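Local coordinates for probable oxidoreductase (Pseudomonas aeruginosa, PDB 4B7C), which is a medium-chain dehydrogenase/reductase, probably an NADP-dependent oxidoreductase whose physiological substrate is not established, at residues Q10-Q15 with S27-P32. Numbering follows the deposited sequence.
Sequences QYQLAQ and SFVETP
Q10 and V29 form an antiparallel hydrogen-bonded pair: Q10 N gives its hydrogen to V29 O at 2.8 Å, and V29 N returns a nearly straight bond to Q10 O. With CG anti to its own carbonyl carbon (chi1 -51°) and the chain extended beyond, the Q10 side chain reaches past V29 to T31. T31 OG1 donates to Q10 OE1 at 3.1 Å from well above the amide plane, while NE2 of the same amide is hydrogen-bonded to Q103 OE1. Y11 faces F28 across a non-hydrogen-bonded pair, on the sheet face opposite Q10. Their rings make an offset stack, centroids 4.4 Å apart and planes at 27°; F28 CD1 sits over the centre of the tyrosine ring, 3.4 Å from Y11 CZ, and Y11 OH lies over a face of the F28 ring, displaced toward its rim. That hydroxyl is hydrogen-bonded to the backbone O of E314, and F316 also meets the Y11 ring. Q12 and S27 form the second hydrogen-bonded pair, Q12 N to S27 O and S27 N to Q12 O both at 2.9 Å. Past the strand end, A14 CB packs against S27 OG. The arrangement is a two-stranded antiparallel ribbon, strands 7-13 and 26-32, in the GroES-like N-terminal region of a medium-chain dehydrogenase/reductase.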
loop_
_atom_site.group_PDB
_atom_site.type_symbol
_atom_site.label_atom_id
_atom_site.label_comp_id
_atom_site.label_asym_id
_atom_site.label_seq_id
_atom_site.Cartn_x
_atom_site.Cartn_y
_atom_site.Cartn_z
ATOM N N GLN B 10 -11.213 26.193 29.696
ATOM C CA GLN B 10 -10.434 25.286 28.861
ATOM C C GLN B 10 -10.505 23.853 29.361
ATOM O O GLN B 10 -10.503 23.604 30.568
ATOM C CB GLN B 10 -8.965 25.677 28.861
ATOM C CG GLN B 10 -8.648 27.118 28.552
ATOM C CD GLN B 10 -7.146 27.345 28.608
ATOM O OE1 GLN B 10 -6.493 26.960 29.576
ATOM N NE2 GLN B 10 -6.583 27.920 27.546
ATOM N N TYR B 11 -10.550 22.922 28.424
ATOM C CA TYR B 11 -10.305 21.525 28.737
ATOM C C TYR B 11 -8.866 21.197 28.395
ATOM O O TYR B 11 -8.455 21.281 27.234
ATOM C CB TYR B 11 -11.250 20.590 28.004
ATOM C CG TYR B 11 -12.516 20.343 28.758
ATOM C CD1 TYR B 11 -12.518 19.552 29.905
ATOM C CD2 TYR B 11 -13.720 20.898 28.334
ATOM C CE1 TYR B 11 -13.686 19.318 30.606
ATOM C CE2 TYR B 11 -14.887 20.678 29.035
ATOM C CZ TYR B 11 -14.864 19.884 30.172
ATOM O OH TYR B 11 -16.022 19.671 30.864
ATOM N N GLN B 12 -8.102 20.848 29.426
ATOM C CA GLN B 12 -6.711 20.453 29.252
ATOM C C GLN B 12 -6.593 18.940 29.294
ATOM O O GLN B 12 -7.395 18.267 29.931
ATOM C CB GLN B 12 -5.831 21.051 30.335
ATOM C CG GLN B 12 -5.803 22.563 30.338
ATOM C CD GLN B 12 -5.033 23.132 31.514
ATOM O OE1 GLN B 12 -4.624 22.400 32.414
ATOM N NE2 GLN B 12 -4.842 24.450 31.519
ATOM N N LEU B 13 -5.600 18.414 28.586
ATOM C CA LEU B 13 -5.287 16.988 28.664
ATOM C C LEU B 13 -4.593 16.723 29.997
ATOM O O LEU B 13 -3.512 17.251 30.257
ATOM C CB LEU B 13 -4.410 16.544 27.497
ATOM C CG LEU B 13 -4.083 15.044 27.420
ATOM C CD1 LEU B 13 -5.345 14.238 27.148
ATOM C CD2 LEU B 13 -3.015 14.778 26.370
ATOM N N ALA B 14 -5.228 15.903 30.830
ATOM C CA ALA B 14 -4.786 15.695 32.217
ATOM C C ALA B 14 -3.946 14.424 32.350
ATOM O O ALA B 14 -2.935 14.408 33.042
ATOM C CB ALA B 14 -5.984 15.624 33.147
ATOM N N GLN B 15 -4.394 13.358 31.699
ATOM C CA GLN B 15 -3.632 12.107 31.663
ATOM C C GLN B 15 -3.917 11.331 30.384
ATOM O O GLN B 15 -5.034 11.371 29.850
ATOM C CB GLN B 15 -3.933 11.229 32.890
ATOM C CG GLN B 15 -5.401 10.881 33.081
ATOM C CD GLN B 15 -5.664 9.979 34.299
ATOM O OE1 GLN B 15 -4.979 10.049 35.335
ATOM N NE2 GLN B 15 -6.657 9.106 34.164
ATOM N N SER B 27 -8.959 17.842 32.293
ATOM C CA SER B 27 -9.170 18.772 33.412
ATOM C C SER B 27 -9.861 20.040 32.914
ATOM O O SER B 27 -9.397 20.688 31.971
ATOM C CB SER B 27 -7.861 19.132 34.142
ATOM O OG SER B 27 -7.273 17.983 34.709
ATOM N N PHE B 28 -10.965 20.389 33.565
ATOM C CA PHE B 28 -11.706 21.595 33.247
ATOM C C PHE B 28 -11.165 22.764 34.054
ATOM O O PHE B 28 -11.285 22.806 35.279
ATOM C CB PHE B 28 -13.192 21.380 33.507
ATOM C CG PHE B 28 -14.060 22.390 32.846
ATOM C CD1 PHE B 28 -13.797 22.782 31.543
ATOM C CD2 PHE B 28 -15.137 22.929 33.511
ATOM C CE1 PHE B 28 -14.578 23.717 30.918
ATOM C CE2 PHE B 28 -15.934 23.867 32.895
ATOM C CZ PHE B 28 -15.653 24.264 31.597
ATOM N N VAL B 29 -10.516 23.702 33.372
ATOM C CA VAL B 29 -9.793 24.773 34.057
ATOM C C VAL B 29 -10.258 26.167 33.599
ATOM O O VAL B 29 -10.649 26.379 32.445
ATOM C CB VAL B 29 -8.253 24.573 34.011
ATOM C CG1 VAL B 29 -7.550 25.785 34.601
ATOM C CG2 VAL B 29 -7.881 23.311 34.771
ATOM N N GLU B 30 -10.259 27.105 34.539
ATOM C CA GLU B 30 -10.588 28.491 34.246
ATOM C C GLU B 30 -9.317 29.309 34.231
ATOM O O GLU B 30 -8.567 29.330 35.207
ATOM C CB GLU B 30 -11.557 29.059 35.278
ATOM C CG GLU B 30 -12.925 28.400 35.241
ATOM C CD GLU B 30 -13.921 29.030 36.193
ATOM O OE1 GLU B 30 -13.540 29.949 36.954
ATOM O OE2 GLU B 30 -15.086 28.587 36.182
ATOM N N THR B 31 -9.081 29.985 33.113
ATOM C CA THR B 31 -7.869 30.761 32.914
ATOM C C THR B 31 -8.239 32.200 32.574
ATOM O O THR B 31 -9.203 32.441 31.842
ATOM C CB THR B 31 -7.035 30.172 31.768
ATOM O OG1 THR B 31 -6.798 28.779 32.024
ATOM C CG2 THR B 31 -5.686 30.887 31.650
ATOM N N PRO B 32 -7.463 33.169 33.084
ATOM C CA PRO B 32 -7.761 34.540 32.683
ATOM C C PRO B 32 -7.512 34.756 31.196
ATOM O O PRO B 32 -6.496 34.313 30.659
ATOM C CB PRO B 32 -6.792 35.396 33.519
ATOM C CG PRO B 32 -6.181 34.483 34.520
ATOM C CD PRO B 32 -6.318 33.087 34.002
#